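Local atomic coordinates of zona occludens toxin N-terminal domain-containing protein (PDB entry 2R2A), a protein that is of unknown function but belongs to the zonular occludens toxin family of membrane proteins, whose N-terminal domain has a P-loop NTPase fold and probably binds nucleotide. Residues A[7-12]-A[126-131]; A[42-47]-A[87-92]; A[101-106]-A[135-140]; A[159-164]-A[177-182]. One frame throughout, in Å; residues are numbered along the deposited sequence.

Contact 1 of 4, residues A[7-12]-A[126-131]; sequences ICLITG and IFVLTQ
Ile10 and Leu129 lie side by side and point the same way, on the face of a parallel strand pair that also carries Cys8 and Phe127. Ile10 CB meets Leu129 CG at 4.1 Å. With CG1 anti to the carbonyl carbon (chi1 -62°), the Ile10 chain continues to CD1, 4.2 Å from Leu129 CD1. Ile7 makes the matching pair on the other face, with its CG1 4.0 Å from Ile126 CD1. Val128 follows on that face. Its CG2 lies 3.8 Å from Leu9 CD1, and the two side chains cross obliquely. Cys8 CB approaches Phe127 CD1 to 3.6 Å, with the sulfur oblique to the ring. The backbones are joined by four bonds of ordinary length: Cys8 N to Ile126 O, Val128 N to Cys8 O, Ile10 N to Val128 O and Thr130 N to Ile10 O. The ladder frays at Gly12, whose N makes only a weak bond to Thr130 O, 3.5 Å long. Gly12 opens a sequence that fits a P-loop (Walker A), so 7-11 is probably the strand that leads into it. Strand 125-130 separates it from strand 90-93, an order consistent with the ASCE division of P-loop NTPases. Strand 144-152 flanks 7-11 on its other edge. Helix 18-28 packs on Ile10 and Phe127 through Met22.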
loop_
_atom_site.group_PDB
_atom_site.type_symbol
_atom_site.label_atom_id
_atom_site.label_comp_id
_atom_site.label_asym_id
_atom_site.label_seq_id
_atom_site.Cartn_x
_atom_site.Cartn_y
_atom_site.Cartn_z
ATOM N N ILE A 7 0.545 -2.817 -8.214
ATOM C CA ILE A 7 1.162 -2.360 -6.973
ATOM C C ILE A 7 1.395 -0.849 -7.056
ATOM O O ILE A 7 2.052 -0.348 -7.970
ATOM C CB ILE A 7 2.504 -3.047 -6.642
ATOM C CG1 ILE A 7 2.317 -4.567 -6.582
ATOM C CG2 ILE A 7 3.063 -2.473 -5.291
ATOM C CD1 ILE A 7 3.598 -5.323 -6.247
ATOM N N CYS A 8 0.844 -0.162 -6.071
ATOM C CA CYS A 8 0.887 1.291 -5.974
ATOM C C CYS A 8 1.679 1.661 -4.725
ATOM O O CYS A 8 1.420 1.132 -3.624
ATOM C CB CYS A 8 -0.539 1.837 -5.875
ATOM S SG CYS A 8 -0.608 3.633 -5.591
ATOM N N LEU A 9 2.614 2.595 -4.891
ATOM C CA LEU A 9 3.444 3.102 -3.792
ATOM C C LEU A 9 3.047 4.547 -3.413
ATOM O O LEU A 9 2.878 5.406 -4.303
ATOM C CB LEU A 9 4.906 3.038 -4.207
ATOM C CG LEU A 9 5.966 3.680 -3.305
ATOM C CD1 LEU A 9 6.012 3.041 -1.904
ATOM C CD2 LEU A 9 7.352 3.587 -3.955
ATOM N N ILE A 10 2.887 4.820 -2.116
ATOM C CA ILE A 10 2.631 6.169 -1.681
ATOM C C ILE A 10 3.738 6.534 -0.674
ATOM O O ILE A 10 3.921 5.848 0.332
ATOM C CB ILE A 10 1.252 6.340 -1.074
ATOM C CG1 ILE A 10 0.106 6.026 -2.082
ATOM C CG2 ILE A 10 1.144 7.806 -0.574
ATOM C CD1 ILE A 10 -1.278 5.720 -1.379
ATOM N N THR A 11 4.457 7.631 -0.886
ATOM C CA THR A 11 5.519 8.016 0.015
ATOM C C THR A 11 5.378 9.485 0.425
ATOM O O THR A 11 4.572 10.235 -0.179
ATOM C CB THR A 11 6.960 7.781 -0.597
ATOM O OG1 THR A 11 7.095 8.500 -1.852
ATOM C CG2 THR A 11 7.135 6.251 -0.845
ATOM N N GLY A 12 6.123 9.839 1.457
ATOM C CA GLY A 12 6.076 11.193 2.041
ATOM C C GLY A 12 6.371 11.124 3.523
ATOM O O GLY A 12 6.271 10.073 4.151
ATOM N N ILE A 126 -2.268 -4.131 -4.489
ATOM C CA ILE A 126 -1.486 -3.890 -3.302
ATOM C C ILE A 126 -1.155 -2.397 -3.258
ATOM O O ILE A 126 -0.824 -1.828 -4.284
ATOM C CB ILE A 126 -0.139 -4.678 -3.356
ATOM C CG1 ILE A 126 -0.400 -6.194 -3.418
ATOM C CG2 ILE A 126 0.760 -4.272 -2.146
ATOM C CD1 ILE A 126 0.844 -7.060 -3.807
ATOM N N PHE A 127 -1.330 -1.765 -2.099
ATOM C CA PHE A 127 -0.859 -0.361 -1.871
ATOM C C PHE A 127 0.166 -0.442 -0.754
ATOM O O PHE A 127 -0.130 -1.011 0.302
ATOM C CB PHE A 127 -2.004 0.528 -1.408
ATOM C CG PHE A 127 -3.059 0.729 -2.447
ATOM C CD1 PHE A 127 -3.022 1.844 -3.266
ATOM C CD2 PHE A 127 -4.063 -0.250 -2.652
ATOM C CE1 PHE A 127 -3.999 2.034 -4.287
ATOM C CE2 PHE A 127 -5.024 -0.078 -3.680
ATOM C CZ PHE A 127 -5.000 1.048 -4.472
ATOM N N VAL A 128 1.338 0.181 -0.937
ATOM C CA VAL A 128 2.309 0.229 0.150
ATOM C C VAL A 128 2.616 1.698 0.432
ATOM O O VAL A 128 2.787 2.478 -0.488
ATOM C CB VAL A 128 3.635 -0.525 -0.184
ATOM C CG1 VAL A 128 3.440 -2.064 0.040
ATOM C CG2 VAL A 128 4.116 -0.211 -1.590
ATOM N N LEU A 129 2.529 2.081 1.700
ATOM C CA LEU A 129 2.818 3.447 2.125
ATOM C C LEU A 129 4.099 3.387 2.935
ATOM O O LEU A 129 4.308 2.430 3.750
ATOM C CB LEU A 129 1.687 3.971 3.024
ATOM C CG LEU A 129 0.358 4.350 2.359
ATOM C CD1 LEU A 129 -0.277 3.139 1.764
ATOM C CD2 LEU A 129 -0.569 4.994 3.420
ATOM N N THR A 130 4.990 4.365 2.721
ATOM C CA THR A 130 6.171 4.351 3.554
ATOM C C THR A 130 6.701 5.777 3.476
ATOM O O THR A 130 6.188 6.581 2.676
ATOM C CB THR A 130 7.239 3.277 3.098
ATOM O OG1 THR A 130 8.352 3.290 4.026
ATOM C CG2 THR A 130 7.786 3.599 1.706
ATOM N N GLN A 131 7.723 6.080 4.267
ATOM C CA GLN A 131 8.252 7.411 4.299
ATOM C C GLN A 131 9.211 7.690 3.132
ATOM O O GLN A 131 9.376 8.866 2.744
ATOM C CB GLN A 131 8.990 7.651 5.636
ATOM C CG GLN A 131 7.970 7.674 6.763
ATOM C CD GLN A 131 8.613 7.690 8.119
ATOM O OE1 GLN A 131 9.363 8.592 8.407
ATOM N NE2 GLN A 131 8.326 6.664 8.955
#

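Contact 2 of 4, residues A[42-47]-A[87-92]; sequences KVFTNI and IGSIVI
Thr45 OG1 donates to Ile92 O at 2.7 Å, approaching from above the carbonyl plane. Chi1 of -171° places OG1 anti to the backbone N. The same oxygen accepts from Ile47 N at 3.2 Å, which makes an ST turn where the strand ends. Three nearly straight backbone bonds precede it: Ile90 N to Lys42 O, Phe44 N to Ile90 O and Ile92 N to Phe44 O, each 2.8 Å. Strands 43-45 and 90-93 are parallel neighbours in the central sheet, consistent with a P-loop NTPase fold. Strand 90-93 is hydrophobic and runs into Asp94 and Glu95, a pattern consistent with a Walker B strand. Asn46 OD1 accepts from Asp94 N. Ser89 OG sits at the edge of the Phe44 ring, in its plane, 3.3 Å from CE1. Its hydrogen bond goes to Asn86 O; toward the ring it faces the C-H edge at CE1. Of the two segments, Ile92 has the largest area buried by the contact. Its CD1 lies 3.9 Å from Val43 CG1, and its CG2 lies 3.7 Å from Ile47 CD1. On the face of Val43 and Ile92, Met26 of helix 18-28 packs against both. Ile47 touches Thr19 of the same helix.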
loop_
_atom_site.group_PDB
_atom_site.type_symbol
_atom_site.label_atom_id
_atom_site.label_comp_id
_atom_site.label_asym_id
_atom_site.label_seq_id
_atom_site.Cartn_x
_atom_site.Cartn_y
_atom_site.Cartn_z
ATOM N N LYS A 42 -12.560 -7.720 -0.742
ATOM C CA LYS A 42 -12.065 -7.816 0.619
ATOM C C LYS A 42 -10.792 -6.968 0.737
ATOM O O LYS A 42 -9.958 -7.001 -0.167
ATOM C CB LYS A 42 -11.749 -9.274 0.942
ATOM C CG LYS A 42 -11.295 -9.514 2.350
ATOM C CD LYS A 42 -11.278 -11.037 2.669
ATOM C CE LYS A 42 -11.070 -11.261 4.171
ATOM N NZ LYS A 42 -10.779 -12.694 4.565
ATOM N N VAL A 43 -10.676 -6.201 1.825
ATOM C CA VAL A 43 -9.514 -5.327 2.107
ATOM C C VAL A 43 -8.715 -5.855 3.323
ATOM O O VAL A 43 -9.285 -6.104 4.381
ATOM C CB VAL A 43 -9.957 -3.852 2.342
ATOM C CG1 VAL A 43 -8.746 -2.917 2.644
ATOM C CG2 VAL A 43 -10.716 -3.296 1.117
ATOM N N PHE A 44 -7.420 -6.086 3.142
ATOM C CA PHE A 44 -6.525 -6.446 4.254
ATOM C C PHE A 44 -5.690 -5.221 4.540
ATOM O O PHE A 44 -5.124 -4.634 3.614
ATOM C CB PHE A 44 -5.604 -7.613 3.864
ATOM C CG PHE A 44 -6.349 -8.915 3.594
ATOM C CD1 PHE A 44 -6.686 -9.292 2.298
ATOM C CD2 PHE A 44 -6.661 -9.763 4.650
ATOM C CE1 PHE A 44 -7.366 -10.505 2.052
ATOM C CE2 PHE A 44 -7.355 -10.974 4.424
ATOM C CZ PHE A 44 -7.697 -11.336 3.119
ATOM N N THR A 45 -5.612 -4.807 5.796
ATOM C CA THR A 45 -4.770 -3.655 6.100
ATOM C C THR A 45 -4.327 -3.652 7.535
ATOM O O THR A 45 -4.899 -4.360 8.357
ATOM C CB THR A 45 -5.447 -2.304 5.697
ATOM O OG1 THR A 45 -4.516 -1.215 5.809
ATOM C CG2 THR A 45 -6.703 -2.026 6.526
ATOM N N ASN A 46 -3.276 -2.877 7.820
ATOM C CA ASN A 46 -2.826 -2.637 9.194
ATOM C C ASN A 46 -3.180 -1.209 9.646
ATOM O O ASN A 46 -2.784 -0.802 10.734
ATOM C CB ASN A 46 -1.301 -2.904 9.352
ATOM C CG ASN A 46 -0.438 -1.981 8.491
ATOM O OD1 ASN A 46 -0.820 -1.603 7.384
ATOM N ND2 ASN A 46 0.749 -1.614 9.005
ATOM N N ILE A 47 -3.884 -0.436 8.803
ATOM C CA ILE A 47 -4.216 0.946 9.160
ATOM C C ILE A 47 -5.214 0.980 10.316
ATOM O O ILE A 47 -6.265 0.372 10.217
ATOM C CB ILE A 47 -4.783 1.745 7.980
ATOM C CG1 ILE A 47 -3.670 2.023 6.928
ATOM C CG2 ILE A 47 -5.308 3.099 8.450
ATOM C CD1 ILE A 47 -4.249 2.466 5.629
ATOM N N ILE A 87 -8.802 -14.492 -2.985
ATOM C CA ILE A 87 -8.492 -14.109 -4.371
ATOM C C ILE A 87 -9.216 -12.808 -4.734
ATOM O O ILE A 87 -10.328 -12.557 -4.264
ATOM C CB ILE A 87 -8.795 -15.246 -5.411
ATOM C CG1 ILE A 87 -10.272 -15.279 -5.812
ATOM C CG2 ILE A 87 -8.277 -16.611 -4.910
ATOM C CD1 ILE A 87 -10.720 -16.592 -6.527
ATOM N N GLY A 88 -8.545 -11.967 -5.521
ATOM C CA GLY A 88 -9.074 -10.682 -5.953
ATOM C C GLY A 88 -9.192 -9.655 -4.833
ATOM O O GLY A 88 -9.964 -8.703 -4.934
ATOM N N SER A 89 -8.420 -9.824 -3.765
ATOM C CA SER A 89 -8.548 -8.919 -2.621
ATOM C C SER A 89 -7.612 -7.720 -2.800
ATOM O O SER A 89 -6.829 -7.674 -3.752
ATOM C CB SER A 89 -8.312 -9.671 -1.289
ATOM O OG SER A 89 -7.020 -10.240 -1.230
ATOM N N ILE A 90 -7.693 -6.785 -1.872
ATOM C CA ILE A 90 -6.881 -5.571 -1.903
ATOM C C ILE A 90 -6.049 -5.508 -0.621
ATOM O O ILE A 90 -6.593 -5.666 0.473
ATOM C CB ILE A 90 -7.841 -4.326 -2.001
ATOM C CG1 ILE A 90 -8.667 -4.346 -3.298
ATOM C CG2 ILE A 90 -7.020 -2.982 -1.869
ATOM C CD1 ILE A 90 -9.764 -3.249 -3.413
ATOM N N VAL A 91 -4.740 -5.228 -0.721
ATOM C CA VAL A 91 -3.917 -5.258 0.480
ATOM C C VAL A 91 -3.335 -3.856 0.625
ATOM O O VAL A 91 -2.824 -3.341 -0.353
ATOM C CB VAL A 91 -2.766 -6.280 0.317
ATOM C CG1 VAL A 91 -1.809 -6.184 1.465
ATOM C CG2 VAL A 91 -3.310 -7.753 0.179
ATOM N N ILE A 92 -3.464 -3.227 1.795
ATOM C CA ILE A 92 -2.907 -1.869 2.011
ATOM C C ILE A 92 -1.998 -1.960 3.236
ATOM O O ILE A 92 -2.473 -2.286 4.352
ATOM C CB ILE A 92 -4.020 -0.807 2.284
ATOM C CG1 ILE A 92 -5.020 -0.795 1.104
ATOM C CG2 ILE A 92 -3.409 0.581 2.612
ATOM C CD1 ILE A 92 -6.386 -0.072 1.414
#

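Contact 3 of 4, residues A[101-106]-A[135-140]; sequences PARSAG and LLDQNL
The Asp137 carboxylate and the Arg103 guanidinium are turned only 31° from each other, but their charged atoms do not meet. The carboxylate is an N-cap: Asp137 stands just before helix 138-141 and binds an amide of its first turn. Asp137 OD1 is met on its anti side by Asn139 N at 2.9 Å, with the donor 35° out of the carboxylate plane. The negative charge there would suit the helix end. On the arginine side, Arg103 NE stays 4.8 Å from Asp137 OD2. The nearest touch between the two is a methylene against oxygen: Arg103 CD lies 3.6 Å from Asp137 OD2. The guanidinium has its own partner, Lys108 O, which takes a bond from NH2. Asp137 CB packs against Pro101 O at 3.4 Å. A water joins these two residues further, donating to Asp137 OD2 at 2.7 Å and also to Pro101 O.

One direct hydrogen bond ties the two backbones, from Ala102 N to Leu135 O at 3.0 Å. The donor sits 50° out of the carbonyl plane. Pro101 and Leu136 form a single isolated bridge. Together with the water bridges, the Ala102 bond fastens the loop after strand 90-93 to the start of the helix. Leu136 points away from the loop, onto Leu9 of strand 7-11; further along, Leu140 reaches Ile7. A second water accepts from Arg103 N at 3.0 Å and from Gln138 N at 2.9 Å.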
loop_
_atom_site.group_PDB
_atom_site.type_symbol
_atom_site.label_atom_id
_atom_site.label_comp_id
_atom_site.label_asym_id
_atom_site.label_seq_id
_atom_site.Cartn_x
_atom_site.Cartn_y
_atom_site.Cartn_z
ATOM N N PRO A 101 11.284 -4.851 3.850
ATOM C CA PRO A 101 12.387 -3.896 3.959
ATOM C C PRO A 101 13.383 -4.085 2.802
ATOM O O PRO A 101 13.431 -5.174 2.196
ATOM C CB PRO A 101 13.076 -4.296 5.294
ATOM C CG PRO A 101 12.746 -5.769 5.458
ATOM C CD PRO A 101 11.362 -5.910 4.890
ATOM N N ALA A 102 14.174 -3.045 2.535
ATOM C CA ALA A 102 15.357 -3.201 1.678
ATOM C C ALA A 102 16.242 -4.379 2.204
ATOM O O ALA A 102 16.366 -4.576 3.432
ATOM C CB ALA A 102 16.141 -1.933 1.685
ATOM N N ARG A 103 16.838 -5.145 1.279
ATOM C CA ARG A 103 17.715 -6.284 1.649
ATOM C C ARG A 103 19.104 -6.196 0.999
ATOM O O ARG A 103 19.267 -5.482 0.039
ATOM C CB ARG A 103 17.033 -7.587 1.242
ATOM C CG ARG A 103 15.828 -7.921 2.087
ATOM C CD ARG A 103 15.158 -9.240 1.638
ATOM N NE ARG A 103 16.066 -10.402 1.588
ATOM C CZ ARG A 103 16.458 -11.173 2.618
ATOM N NH1 ARG A 103 16.066 -10.952 3.879
ATOM N NH2 ARG A 103 17.257 -12.218 2.381
ATOM N N SER A 104 20.106 -6.928 1.521
ATOM C CA SER A 104 21.441 -6.975 0.893
ATOM C C SER A 104 21.362 -7.441 -0.557
ATOM O O SER A 104 20.528 -8.290 -0.889
ATOM C CB SER A 104 22.346 -7.940 1.646
ATOM O OG SER A 104 22.304 -7.646 3.023
ATOM N N ALA A 105 22.246 -6.904 -1.407
ATOM C CA ALA A 105 22.350 -7.314 -2.813
ATOM C C ALA A 105 22.670 -8.805 -2.918
ATOM O O ALA A 105 23.565 -9.321 -2.219
ATOM C CB ALA A 105 23.443 -6.498 -3.535
ATOM N N GLY A 106 21.925 -9.504 -3.771
ATOM C CA GLY A 106 22.223 -10.912 -4.060
ATOM C C GLY A 106 22.042 -11.877 -2.892
ATOM O O GLY A 106 22.569 -12.977 -2.910
ATOM N N LEU A 135 13.452 2.500 1.678
ATOM C CA LEU A 135 13.200 1.677 2.859
ATOM C C LEU A 135 12.673 0.317 2.459
ATOM O O LEU A 135 12.652 -0.587 3.299
ATOM C CB LEU A 135 12.226 2.390 3.822
ATOM C CG LEU A 135 12.793 3.640 4.538
ATOM C CD1 LEU A 135 11.677 4.420 5.325
ATOM C CD2 LEU A 135 13.904 3.188 5.522
ATOM N N LEU A 136 12.248 0.183 1.183
ATOM C CA LEU A 136 11.571 -1.016 0.688
ATOM C C LEU A 136 12.478 -1.879 -0.164
ATOM O O LEU A 136 13.376 -1.379 -0.782
ATOM C CB LEU A 136 10.327 -0.664 -0.147
ATOM C CG LEU A 136 9.308 0.225 0.557
ATOM C CD1 LEU A 136 8.156 0.551 -0.382
ATOM C CD2 LEU A 136 8.785 -0.550 1.769
ATOM N N ASP A 137 12.158 -3.165 -0.201
ATOM C CA ASP A 137 12.827 -4.167 -1.027
ATOM C C ASP A 137 12.821 -3.681 -2.483
ATOM O O ASP A 137 11.760 -3.286 -3.000
ATOM C CB ASP A 137 12.053 -5.489 -0.893
ATOM C CG ASP A 137 12.858 -6.692 -1.329
ATOM O OD1 ASP A 137 13.594 -6.576 -2.330
ATOM O OD2 ASP A 137 12.750 -7.763 -0.663
ATOM N N GLN A 138 13.998 -3.662 -3.114
ATOM C CA GLN A 138 14.128 -3.359 -4.547
ATOM C C GLN A 138 13.234 -4.262 -5.381
ATOM O O GLN A 138 12.713 -3.847 -6.426
ATOM C CB GLN A 138 15.599 -3.510 -5.015
ATOM C CG GLN A 138 16.473 -2.289 -4.665
ATOM C CD GLN A 138 17.892 -2.294 -5.255
ATOM O OE1 GLN A 138 18.575 -1.257 -5.247
ATOM N NE2 GLN A 138 18.344 -3.448 -5.762
ATOM N N ASN A 139 13.045 -5.498 -4.911
ATOM C CA ASN A 139 12.258 -6.489 -5.639
ATOM C C ASN A 139 10.762 -6.147 -5.602
ATOM O O ASN A 139 10.023 -6.470 -6.531
ATOM C CB ASN A 139 12.596 -7.914 -5.135
ATOM C CG ASN A 139 13.914 -8.448 -5.724
ATOM O OD1 ASN A 139 14.180 -8.283 -6.924
ATOM N ND2 ASN A 139 14.720 -9.121 -4.900
ATOM N N LEU A 140 10.329 -5.432 -4.563
ATOM C CA LEU A 140 8.973 -4.885 -4.531
ATOM C C LEU A 140 8.895 -3.608 -5.380
ATOM O O LEU A 140 7.937 -3.413 -6.131
ATOM C CB LEU A 140 8.547 -4.553 -3.083
ATOM C CG LEU A 140 7.239 -3.810 -2.752
ATOM C CD1 LEU A 140 6.006 -4.496 -3.321
ATOM C CD2 LEU A 140 7.137 -3.710 -1.174
HETATM O O HOH W 1 12.070 -7.528 1.969
HETATM O O HOH W 2 16.350 -4.287 -1.540
#

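Contact 4 of 4, residues A[159-164]-A[177-182]; sequences TLLEWK and AFSSIY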
loop_
_atom_site.group_PDB
_atom_site.type_symbol
_atom_site.label_atom_id
_atom_site.label_comp_id
_atom_site.label_asym_id
_atom_site.label_seq_id
_atom_site.Cartn_x
_atom_site.Cartn_y
_atom_site.Cartn_z
ATOM N N THR A 159 1.985 19.201 -2.802
ATOM C CA THR A 159 1.901 18.747 -4.182
ATOM C C THR A 159 1.940 17.227 -4.193
ATOM O O THR A 159 2.787 16.588 -3.501
ATOM C CB THR A 159 3.136 19.262 -4.938
ATOM O OG1 THR A 159 3.166 20.688 -4.823
ATOM C CG2 THR A 159 3.052 18.893 -6.455
ATOM N N LEU A 160 1.040 16.627 -4.965
ATOM C CA LEU A 160 1.108 15.227 -5.208
ATOM C C LEU A 160 1.935 15.005 -6.511
ATOM O O LEU A 160 1.566 15.497 -7.552
ATOM C CB LEU A 160 -0.322 14.735 -5.409
ATOM C CG LEU A 160 -0.398 13.244 -5.499
ATOM C CD1 LEU A 160 -0.175 12.710 -4.085
ATOM C CD2 LEU A 160 -1.772 12.900 -6.025
ATOM N N LEU A 161 3.044 14.288 -6.402
ATOM C CA LEU A 161 3.897 13.923 -7.546
ATOM C C LEU A 161 3.484 12.513 -7.931
ATOM O O LEU A 161 3.299 11.629 -7.045
ATOM C CB LEU A 161 5.375 13.974 -7.144
ATOM C CG LEU A 161 5.921 15.321 -6.576
ATOM C CD1 LEU A 161 7.390 15.154 -6.220
ATOM C CD2 LEU A 161 5.782 16.412 -7.629
ATOM N N GLU A 162 3.378 12.279 -9.228
ATOM C CA GLU A 162 2.972 10.962 -9.709
ATOM C C GLU A 162 3.900 10.450 -10.822
ATOM O O GLU A 162 4.173 11.168 -11.794
ATOM C CB GLU A 162 1.549 10.998 -10.256
ATOM C CG GLU A 162 1.065 9.605 -10.610
ATOM C CD GLU A 162 -0.240 9.576 -11.379
ATOM O OE1 GLU A 162 -1.025 10.556 -11.340
ATOM O OE2 GLU A 162 -0.465 8.527 -12.014
ATOM N N TRP A 163 4.332 9.201 -10.668
ATOM C CA TRP A 163 5.102 8.514 -11.710
ATOM C C TRP A 163 4.439 7.177 -12.003
ATOM O O TRP A 163 3.632 6.694 -11.200
ATOM C CB TRP A 163 6.541 8.242 -11.257
ATOM C CG TRP A 163 7.378 9.449 -10.871
ATOM C CD1 TRP A 163 8.252 10.141 -11.657
ATOM C CD2 TRP A 163 7.483 10.006 -9.562
ATOM N NE1 TRP A 163 8.887 11.128 -10.927
ATOM C CE2 TRP A 163 8.426 11.069 -9.635
ATOM C CE3 TRP A 163 6.837 9.738 -8.336
ATOM C CZ2 TRP A 163 8.742 11.866 -8.521
ATOM C CZ3 TRP A 163 7.167 10.509 -7.207
ATOM C CH2 TRP A 163 8.118 11.573 -7.322
ATOM N N LYS A 164 4.834 6.567 -13.132
ATOM C CA LYS A 164 4.323 5.265 -13.533
ATOM C C LYS A 164 5.270 4.137 -13.113
ATOM O O LYS A 164 5.026 2.955 -13.419
ATOM C CB LYS A 164 4.136 5.228 -15.068
ATOM C CG LYS A 164 3.133 6.216 -15.597
ATOM C CD LYS A 164 1.768 6.016 -14.983
ATOM C CE LYS A 164 0.662 6.457 -15.948
ATOM N NZ LYS A 164 -0.644 6.708 -15.246
ATOM N N ALA A 177 7.864 13.864 -12.848
ATOM C CA ALA A 177 6.528 13.547 -12.296
ATOM C C ALA A 177 5.443 14.402 -12.937
ATOM O O ALA A 177 5.707 15.480 -13.469
ATOM C CB ALA A 177 6.536 13.773 -10.781
ATOM N N PHE A 178 4.205 13.932 -12.829
ATOM C CA PHE A 178 3.061 14.746 -13.071
ATOM C C PHE A 178 2.698 15.307 -11.686
ATOM O O PHE A 178 2.467 14.546 -10.749
ATOM C CB PHE A 178 1.912 13.902 -13.615
ATOM C CG PHE A 178 1.935 13.693 -15.114
ATOM C CD1 PHE A 178 3.151 13.655 -15.848
ATOM C CD2 PHE A 178 0.754 13.495 -15.795
ATOM C CE1 PHE A 178 3.150 13.450 -17.239
ATOM C CE2 PHE A 178 0.746 13.288 -17.171
ATOM C CZ PHE A 178 1.946 13.296 -17.898
ATOM N N SER A 179 2.597 16.629 -11.597
ATOM C CA SER A 179 2.380 17.313 -10.336
ATOM C C SER A 179 0.933 17.786 -10.330
ATOM O O SER A 179 0.481 18.411 -11.323
ATOM C CB SER A 179 3.282 18.566 -10.312
ATOM O OG SER A 179 4.611 18.225 -9.950
ATOM N N SER A 180 0.240 17.527 -9.219
ATOM C CA SER A 180 -1.092 18.094 -8.985
ATOM C C SER A 180 -1.239 18.545 -7.541
ATOM O O SER A 180 -0.485 18.147 -6.639
ATOM C CB SER A 180 -2.205 17.099 -9.367
ATOM O OG SER A 180 -2.060 15.898 -8.633
ATOM N N ILE A 181 -2.197 19.438 -7.325
ATOM C CA ILE A 181 -2.439 19.910 -5.973
ATOM C C ILE A 181 -2.935 18.721 -5.116
ATOM O O ILE A 181 -3.717 17.923 -5.570
ATOM C CB ILE A 181 -3.459 21.070 -5.996
ATOM C CG1 ILE A 181 -3.531 21.739 -4.626
ATOM C CG2 ILE A 181 -4.811 20.613 -6.557
ATOM C CD1 ILE A 181 -2.211 22.392 -4.250
ATOM N N TYR A 182 -2.467 18.636 -3.878
ATOM C CA TYR A 182 -2.906 17.561 -2.970
ATOM C C TYR A 182 -4.382 17.786 -2.641
ATOM O O TYR A 182 -4.761 18.899 -2.304
ATOM C CB TYR A 182 -2.038 17.620 -1.719
ATOM C CG TYR A 182 -2.427 16.669 -0.615
ATOM C CD1 TYR A 182 -1.964 15.356 -0.621
ATOM C CD2 TYR A 182 -3.256 17.100 0.440
ATOM C CE1 TYR A 182 -2.323 14.487 0.399
ATOM C CE2 TYR A 182 -3.610 16.227 1.480
ATOM C CZ TYR A 182 -3.145 14.918 1.420
ATOM O OH TYR A 182 -3.476 14.068 2.442
#
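Ala177 sets its CB over one face of the Trp163 indole, 3.8 Å from the centroid of the five-membered ring and 26° off the ring normal. This is a CH-pi contact, displaced toward the rim. Trp163 NE1 bonds to Met173 O. The same methyl lies 3.8 Å from Leu161 CB. Phe178 begins the strand and forms a hydrogen-bonded pair with Glu162. Phe178 N gives a bond to Glu162 O at 3.0 Å. The return bond, from Glu162 N to Phe178 O, is more bent, at 135°. Beyond CB the Phe178 side chain leads away from the other strand. Ser179 stands in a non-hydrogen-bonded pair with Leu161. Its OG lies 3.2 Å from Leu161 CD2, and its CB lies 3.9 Å from Thr159 CG2. Ser180 forms the next hydrogen-bonded pair, with Leu160: Leu160 N bonds to Ser180 O at 2.7 Å, and Ser180 N to Leu160 O at 2.9 Å. Ser180 OG rests beside Leu160 CB. Ile181 pairs with Thr159, but the two side chains diverge. Tyr182 then turns back toward the body of the domain, where its OH bonds to Gly17 O in the P-loop-like sequence. The arrangement is an antiparallel extension of the central sheet, with 178-181 as its outermost strand in this chain. Strand 158-163 is held on its other edge by strand 144-152. Across this contact the hydrogen bonding is all backbone to backbone. The edge strand is therefore held in register by its main chain, while apolar side-chain contact is concentrated at the Ala177 end, beside Leu161 and Trp163.

How the contacts relate
Contacts 1 and 2 lie in the buried, parallel part of the central sheet, and their strands 125-130 and 90-93 are neighbours. Phe127 joins them, through a probable bond from its N to Val91 O and by its ring against Ile90 and Ile92. Contact 4 belongs to the same sheet but lies at its far, antiparallel edge, about 25 Å from contact 2 between centres. Contact 3 sits nearer the surface, and its leucines pack on contact 1. The chemistry follows the place. Aliphatic and aromatic side chains dominate contacts 1 and 2, with one threonine bond in contact 2. Waters and a carboxylate cap serve contact 3, and serines mix with apolar groups in contact 4.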